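AAR187Cp (Eremothecium gossypii, PDB 3ZIL) probably regulates cohesin and the establishment of sister-chromatid cohesion, and is represented here by its all-helical Wap1 domain. Local coordinates at residues Q80-L85 and V120-I125; P114-E119 and Y150-W155; A171-I176 and S189-N194. All blocks are in the same frame, centred on the assembly; numbering follows the deposited sequence.

Interaction 1 of 3, residues Q80-L85 and V120-I125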
# COMPACT_ATOMS: atom_id res chain seq x y z
N GLN A 80 -5.13 4.47 24.88
CA GLN A 80 -5.75 3.44 25.73
C GLN A 80 -5.84 2.22 24.89
O GLN A 80 -6.78 2.06 24.12
CB GLN A 80 -7.12 3.89 26.27
CG GLN A 80 -6.93 5.10 27.21
CD GLN A 80 -8.18 5.88 27.54
OE1 GLN A 80 -9.31 5.53 27.17
NE2 GLN A 80 -7.99 6.96 28.25
N LYS A 81 -4.84 1.36 25.02
CA LYS A 81 -4.69 0.29 24.01
C LYS A 81 -5.75 -0.79 24.10
O LYS A 81 -6.21 -1.28 23.07
CB LYS A 81 -3.32 -0.32 24.04
CG LYS A 81 -2.17 0.62 23.74
CD LYS A 81 -2.17 0.85 22.22
CE LYS A 81 -1.07 1.81 21.83
NZ LYS A 81 -1.53 2.44 20.58
N VAL A 82 -6.18 -1.16 25.33
CA VAL A 82 -7.07 -2.28 25.47
C VAL A 82 -8.48 -1.86 25.01
O VAL A 82 -9.11 -2.56 24.24
CB VAL A 82 -7.11 -2.91 26.91
CG1 VAL A 82 -8.27 -3.91 26.98
CG2 VAL A 82 -5.80 -3.59 27.25
N THR A 83 -8.87 -0.65 25.37
CA THR A 83 -10.16 -0.12 24.97
C THR A 83 -10.20 -0.01 23.44
O THR A 83 -11.20 -0.36 22.81
CB THR A 83 -10.39 1.22 25.66
OG1 THR A 83 -10.53 0.96 27.07
CG2 THR A 83 -11.64 1.91 25.19
N SER A 84 -9.11 0.49 22.88
CA SER A 84 -8.97 0.68 21.39
C SER A 84 -9.09 -0.63 20.59
O SER A 84 -9.74 -0.70 19.52
CB SER A 84 -7.61 1.36 21.20
OG SER A 84 -7.76 2.72 21.53
N LEU A 85 -8.48 -1.69 21.13
CA LEU A 85 -8.65 -3.03 20.63
C LEU A 85 -10.10 -3.53 20.63
O LEU A 85 -10.59 -4.08 19.63
CB LEU A 85 -7.78 -4.00 21.39
CG LEU A 85 -7.73 -5.37 20.65
CD1 LEU A 85 -7.09 -5.28 19.25
CD2 LEU A 85 -7.01 -6.43 21.51
N VAL A 120 3.42 -1.13 19.56
CA VAL A 120 3.57 -1.54 20.96
C VAL A 120 2.22 -1.81 21.51
O VAL A 120 1.32 -0.97 21.38
CB VAL A 120 4.16 -0.43 21.83
CG1 VAL A 120 5.64 -0.25 21.51
CG2 VAL A 120 3.28 0.84 21.79
N PHE A 121 2.03 -3.02 22.00
CA PHE A 121 0.74 -3.39 22.56
C PHE A 121 0.97 -4.03 23.93
O PHE A 121 1.82 -4.90 24.03
CB PHE A 121 -0.02 -4.30 21.60
CG PHE A 121 -1.48 -4.36 21.93
CD1 PHE A 121 -2.31 -3.32 21.57
CD2 PHE A 121 -2.00 -5.42 22.68
CE1 PHE A 121 -3.67 -3.36 21.92
CE2 PHE A 121 -3.33 -5.43 23.06
CZ PHE A 121 -4.16 -4.39 22.70
N PRO A 122 0.23 -3.62 24.99
CA PRO A 122 0.51 -4.28 26.29
C PRO A 122 0.21 -5.78 26.30
O PRO A 122 -0.77 -6.24 25.69
CB PRO A 122 -0.49 -3.59 27.26
CG PRO A 122 -1.60 -3.08 26.35
CD PRO A 122 -0.87 -2.63 25.10
N LYS A 123 1.03 -6.54 27.01
CA LYS A 123 0.81 -7.98 27.14
C LYS A 123 -0.03 -8.34 28.38
O LYS A 123 -0.49 -9.48 28.48
CB LYS A 123 2.16 -8.66 27.24
CG LYS A 123 2.61 -9.40 25.99
CD LYS A 123 3.86 -10.24 26.28
CE LYS A 123 5.07 -9.39 26.68
NZ LYS A 123 6.16 -10.25 27.23
N LYS A 124 -0.20 -7.41 29.32
CA LYS A 124 -1.07 -7.60 30.49
C LYS A 124 -2.26 -6.59 30.54
O LYS A 124 -2.17 -5.46 30.04
CB LYS A 124 -0.26 -7.38 31.77
CG LYS A 124 1.03 -8.16 31.90
CD LYS A 124 1.52 -8.08 33.34
CE LYS A 124 2.20 -9.37 33.77
NZ LYS A 124 2.72 -9.28 35.18
N ILE A 125 -3.37 -6.99 31.17
CA ILE A 125 -4.45 -6.05 31.45
C ILE A 125 -4.45 -5.77 32.98
O ILE A 125 -4.32 -6.71 33.77
CB ILE A 125 -5.84 -6.49 30.82
CG1 ILE A 125 -6.96 -5.49 31.14
CG2 ILE A 125 -6.31 -7.88 31.23
CD1 ILE A 125 -8.27 -5.79 30.45
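The first turn of helix 81-93 packs against the irregular loop between helix 108-116 and helix 129-141, and Lys81 meets Val120, Phe121 and Pro122 in turn. Its CB lies 3.5 Å from Pro122 CD, the two side chains crossing at about a right angle, and 3.7 Å from Phe121 CE1. The Lys81 chain is bent at CB-CG (chi2 -76°), and further out its CE passes 3.7 Å from Val120 O. NZ turns away from residues 120-125 to hydrogen-bond Pro78 O and salt-bridge Asp118, nearer the start of the loop. The Phe121 ring presents its edge to Lys81 O, 3.5 Å from CE1, while Pro122 CD covers one face, offset toward the rim. One turn along the helix, Leu85 CD2 comes obliquely to Phe121 CZ at 3.7 Å. In this part of the all-helical Wap1 domain no hydrogen bond joins 80-85 to 120-125. Apolar contacts extend the interface: Val82 CG1 meets Ile125 CD1 at 3.9 Å, with Tyr135 of helix 129-141 beside both. An alanine in place of Phe121 would probably open a gap between Leu85 and the loop and strip the Lys81 CB of its aromatic neighbour. At the helix start Gln80, the N-cap residue, offers its O to both Ser84 N and Ser84 OG, which approach from opposite faces of the carbonyl, OG at 2.8 Å.

Interaction 2 of 3, residues P114-E119 and Y150-W155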
# COMPACT_ATOMS: atom_id res chain seq x y z
N PRO A 114 -2.98 6.78 14.17
CA PRO A 114 -2.07 6.48 15.29
C PRO A 114 -2.05 5.05 15.71
O PRO A 114 -0.95 4.48 15.95
CB PRO A 114 -2.64 7.34 16.46
CG PRO A 114 -3.10 8.54 15.76
CD PRO A 114 -3.78 7.99 14.48
N LEU A 115 -3.22 4.46 15.90
CA LEU A 115 -3.23 3.06 16.24
C LEU A 115 -2.56 2.22 15.14
O LEU A 115 -1.76 1.28 15.44
CB LEU A 115 -4.65 2.57 16.40
CG LEU A 115 -5.49 2.95 17.62
CD1 LEU A 115 -6.88 2.31 17.40
CD2 LEU A 115 -4.69 2.47 18.79
N ALA A 116 -2.89 2.50 13.89
CA ALA A 116 -2.31 1.67 12.75
C ALA A 116 -0.78 1.58 12.69
O ALA A 116 -0.22 0.61 12.09
CB ALA A 116 -2.82 2.16 11.42
N THR A 117 -0.12 2.62 13.21
CA THR A 117 1.33 2.86 13.11
C THR A 117 2.09 2.74 14.44
O THR A 117 3.25 3.08 14.51
CB THR A 117 1.62 4.22 12.42
OG1 THR A 117 0.91 5.25 13.07
CG2 THR A 117 1.15 4.20 10.95
N ASP A 118 1.44 2.20 15.48
CA ASP A 118 2.11 1.97 16.73
C ASP A 118 2.09 0.46 17.09
O ASP A 118 1.06 -0.05 17.59
CB ASP A 118 1.42 2.82 17.80
CG ASP A 118 2.06 2.67 19.16
OD1 ASP A 118 3.13 1.98 19.34
OD2 ASP A 118 1.43 3.14 20.07
N GLU A 119 3.23 -0.21 16.93
CA GLU A 119 3.35 -1.66 17.17
C GLU A 119 3.37 -2.07 18.66
O GLU A 119 3.33 -3.24 18.98
CB GLU A 119 4.57 -2.30 16.44
CG GLU A 119 4.88 -1.94 14.97
CD GLU A 119 5.68 -0.61 14.81
OE1 GLU A 119 5.30 0.40 15.38
OE2 GLU A 119 6.65 -0.52 14.05
N TYR A 150 -5.21 -4.63 13.91
CA TYR A 150 -6.64 -4.46 13.80
C TYR A 150 -7.01 -3.08 13.13
O TYR A 150 -7.95 -2.99 12.41
CB TYR A 150 -7.35 -4.69 15.16
CG TYR A 150 -8.61 -5.57 15.00
CD1 TYR A 150 -9.40 -5.47 13.84
CD2 TYR A 150 -8.97 -6.52 15.98
CE1 TYR A 150 -10.52 -6.28 13.64
CE2 TYR A 150 -10.11 -7.32 15.79
CZ TYR A 150 -10.87 -7.20 14.62
OH TYR A 150 -11.96 -7.97 14.40
N ALA A 151 -6.29 -2.01 13.44
CA ALA A 151 -6.61 -0.68 12.99
C ALA A 151 -6.28 -0.58 11.52
O ALA A 151 -7.12 -0.05 10.75
CB ALA A 151 -5.79 0.32 13.77
N LEU A 152 -5.15 -1.15 11.08
CA LEU A 152 -4.88 -1.28 9.58
C LEU A 152 -6.07 -1.99 8.85
O LEU A 152 -6.57 -1.53 7.81
CB LEU A 152 -3.61 -2.12 9.34
CG LEU A 152 -2.27 -1.39 9.67
CD1 LEU A 152 -1.15 -2.41 9.72
CD2 LEU A 152 -1.90 -0.28 8.61
N TYR A 153 -6.49 -3.12 9.44
CA TYR A 153 -7.61 -3.90 8.91
C TYR A 153 -8.92 -3.10 8.84
O TYR A 153 -9.56 -3.09 7.84
CB TYR A 153 -7.83 -5.17 9.73
CG TYR A 153 -8.91 -6.05 9.16
CD1 TYR A 153 -8.64 -6.89 8.05
CD2 TYR A 153 -10.20 -6.01 9.68
CE1 TYR A 153 -9.61 -7.70 7.52
CE2 TYR A 153 -11.18 -6.79 9.13
CZ TYR A 153 -10.88 -7.63 8.07
OH TYR A 153 -11.91 -8.38 7.55
N ILE A 154 -9.31 -2.44 9.94
CA ILE A 154 -10.50 -1.67 9.93
C ILE A 154 -10.43 -0.60 8.85
O ILE A 154 -11.41 -0.38 8.11
CB ILE A 154 -10.75 -0.97 11.30
CG1 ILE A 154 -10.91 -2.00 12.39
CG2 ILE A 154 -11.93 0.01 11.14
CD1 ILE A 154 -12.16 -2.89 12.10
N TRP A 155 -9.30 0.12 8.82
CA TRP A 155 -9.09 1.24 7.94
C TRP A 155 -9.20 0.82 6.51
O TRP A 155 -9.88 1.47 5.72
CB TRP A 155 -7.67 1.78 8.21
CG TRP A 155 -7.33 3.06 7.46
CD1 TRP A 155 -8.07 3.73 6.45
CD2 TRP A 155 -6.09 3.83 7.60
NE1 TRP A 155 -7.39 4.83 5.98
CE2 TRP A 155 -6.16 4.92 6.60
CE3 TRP A 155 -4.92 3.69 8.38
CZ2 TRP A 155 -5.17 5.86 6.51
CZ3 TRP A 155 -3.91 4.62 8.25
CH2 TRP A 155 -4.05 5.71 7.34
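Ala151 O takes the backbone N-H of Trp155 at 2.9 Å, a bond that sets the turn of helix 147-158 whose side chains at 151, 152 and 155 meet Ala116. Opposite them is the C-terminal end of helix 108-116, where Ala116 is the last helical residue and its CA comes within 4.9 Å of that of Ala151. So close an approach rests on small side chains. The Ala151 methyl nestles against the backbone, 3.6 Å from Ala116 N, and lies as near to Leu115 CB. Next along the helix, Leu152 has its CG beside its own backbone N (chi1 -73°), which puts that atom 3.7 Å from Ala116 O. Its CD2 lies 3.8 Å from Ala116 CB. Trp155 meets the same methyl with the rim of its six-membered ring: CE3 is 4.0 Å from Ala116 CB, which lies in the indole plane. These helices belong to the helical Wap1 domain, and the junction is buried, with Leu152 and Trp155 also reaching Leu190 of helix 185-193. Just beyond the helix end the chain turns polar, and Glu119 salt-bridges to Arg178. With no hydrogen bond between the two segments, the grip comes from methyl groups and backbone fitting closely together, so the closeness of the two helices probably depends on the small side chains of Ala116 and Ala151.

Interaction 3 of 3, residues A171-I176 and S189-N194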
# COMPACT_ATOMS: atom_id res chain seq x y z
N ALA A 171 3.79 8.15 7.50
CA ALA A 171 3.74 7.37 8.72
C ALA A 171 3.64 5.87 8.34
O ALA A 171 4.25 5.01 8.98
CB ALA A 171 2.59 7.77 9.65
N LEU A 172 2.92 5.57 7.27
CA LEU A 172 2.84 4.15 6.87
C LEU A 172 4.18 3.60 6.33
O LEU A 172 4.51 2.39 6.50
CB LEU A 172 1.74 3.95 5.90
CG LEU A 172 0.33 4.05 6.49
CD1 LEU A 172 -0.66 4.33 5.37
CD2 LEU A 172 -0.08 2.77 7.33
N ALA A 173 4.90 4.47 5.61
CA ALA A 173 6.19 4.13 5.03
C ALA A 173 7.14 3.85 6.24
O ALA A 173 7.82 2.79 6.29
CB ALA A 173 6.72 5.25 4.15
N ARG A 174 7.12 4.73 7.25
CA ARG A 174 7.94 4.50 8.46
C ARG A 174 7.59 3.15 9.12
O ARG A 174 8.48 2.42 9.51
CB ARG A 174 7.87 5.63 9.48
CG ARG A 174 8.52 6.94 9.02
CD ARG A 174 8.64 7.90 10.20
NE ARG A 174 7.35 8.22 10.89
CZ ARG A 174 6.49 9.21 10.49
NH1 ARG A 174 6.69 9.92 9.39
NH2 ARG A 174 5.38 9.47 11.14
N LEU A 175 6.30 2.82 9.19
CA LEU A 175 5.83 1.53 9.76
C LEU A 175 6.39 0.35 8.98
O LEU A 175 6.92 -0.59 9.55
CB LEU A 175 4.28 1.47 9.73
CG LEU A 175 3.64 0.13 10.21
CD1 LEU A 175 3.79 -0.14 11.74
CD2 LEU A 175 2.16 0.03 9.80
N ILE A 176 6.34 0.39 7.64
CA ILE A 176 6.94 -0.69 6.84
C ILE A 176 8.43 -0.83 7.11
O ILE A 176 8.90 -1.95 7.23
CB ILE A 176 6.65 -0.49 5.35
CG1 ILE A 176 5.08 -0.57 5.13
CG2 ILE A 176 7.43 -1.45 4.43
CD1 ILE A 176 4.65 0.19 3.87
N SER A 189 -1.28 -0.95 0.58
CA SER A 189 -2.52 -0.49 -0.06
C SER A 189 -3.07 0.81 0.54
O SER A 189 -3.39 1.70 -0.18
CB SER A 189 -3.60 -1.60 -0.01
OG SER A 189 -4.83 -0.96 -0.29
N LEU A 190 -3.15 0.94 1.87
CA LEU A 190 -3.54 2.19 2.45
C LEU A 190 -2.59 3.41 2.12
O LEU A 190 -3.04 4.53 1.90
CB LEU A 190 -3.53 1.99 3.98
CG LEU A 190 -4.55 1.09 4.60
CD1 LEU A 190 -4.14 0.80 6.03
CD2 LEU A 190 -5.98 1.70 4.41
N LEU A 191 -1.29 3.17 2.14
CA LEU A 191 -0.30 4.15 1.71
C LEU A 191 -0.63 4.59 0.25
O LEU A 191 -0.77 5.78 -0.02
CB LEU A 191 1.11 3.57 1.83
CG LEU A 191 2.32 4.58 1.71
CD1 LEU A 191 3.59 3.81 2.21
CD2 LEU A 191 2.48 5.17 0.30
N GLU A 192 -0.78 3.64 -0.65
CA GLU A 192 -1.04 3.88 -2.06
C GLU A 192 -2.34 4.66 -2.25
O GLU A 192 -2.39 5.65 -2.94
CB GLU A 192 -1.12 2.56 -2.79
CG GLU A 192 -1.08 2.58 -4.30
CD GLU A 192 -1.53 1.28 -4.93
OE1 GLU A 192 -1.24 0.20 -4.47
OE2 GLU A 192 -2.19 1.38 -5.92
N ASN A 193 -3.38 4.21 -1.58
CA ASN A 193 -4.65 4.91 -1.66
C ASN A 193 -4.74 6.26 -0.97
O ASN A 193 -5.75 6.91 -1.12
CB ASN A 193 -5.84 3.99 -1.29
CG ASN A 193 -5.94 2.83 -2.26
OD1 ASN A 193 -6.04 1.68 -1.87
ND2 ASN A 193 -5.79 3.12 -3.50
N ASN A 194 -3.69 6.72 -0.28
CA ASN A 194 -3.74 8.01 0.34
C ASN A 194 -2.79 9.00 -0.37
O ASN A 194 -2.50 10.07 0.14
CB ASN A 194 -3.39 7.87 1.82
CG ASN A 194 -4.61 7.53 2.67
OD1 ASN A 194 -5.23 8.44 3.18
ND2 ASN A 194 -4.98 6.23 2.79
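Leu172 and Leu191 interlock between helix 168-178 and helix 185-193, a pair of consecutive, nearly antiparallel helices forming a helical hairpin of the Wap1 domain. The axes of segments 171-176 and 189-193 approach to 9.7 Å, at 154° between their directions. The tight part is where each leucine reaches backbone of the facing helix. Leu172 CD1 lies 3.5 Å from Leu191 N, and also touches Leu190 CB. In return chi1 of Leu191 (-167°) sets CG anti to the backbone N; beyond it CD1 lies 3.7 Å from Ala173 N, where the small alanine side chain allows it to settle. Toward Ile176 the contact is thinner, resting on its CD1 against Leu191 CD1 at 4.1 Å, and the two chains cross obliquely. The outer side is quite different. Arg174 is exposed and turned from the partner helix, and Glu192, on the far flank of its own helix, packs on an apolar side chain of the bound peptide. Leu190, by contrast, looks inward to Ala156 of helix 147-158 and to Leu160. Asn194 folds back: its OD1 takes the N-H of Val165, and its ND2 donates to Leu190 O at 2.7 Å with an N-H...O angle of 160°.

How the interactions relate
Interactions 1 and 2 have centres 13 Å apart and are joined directly: the salt bridge from Lys81 NZ, in interaction 1, to Asp118 OD2 of interaction 2 spans 3.1 Å, and Leu115 CD2 lies 3.9 Å from Ser84 CB. Their segments alternate along the chain, so residues 114-125 run straight from one contact into the other. Interaction 3 follows later in sequence. Its centre is about 11 Å from that of interaction 2, and they touch through Leu152 CD2 and Leu190 CD1 at 3.6 Å. Interactions 1 and 3 do not touch, their nearest atoms lying about 8 Å apart, so interaction 2 bridges them. Beside interaction 3, Glu192 packs on an apolar side chain of the bound peptide.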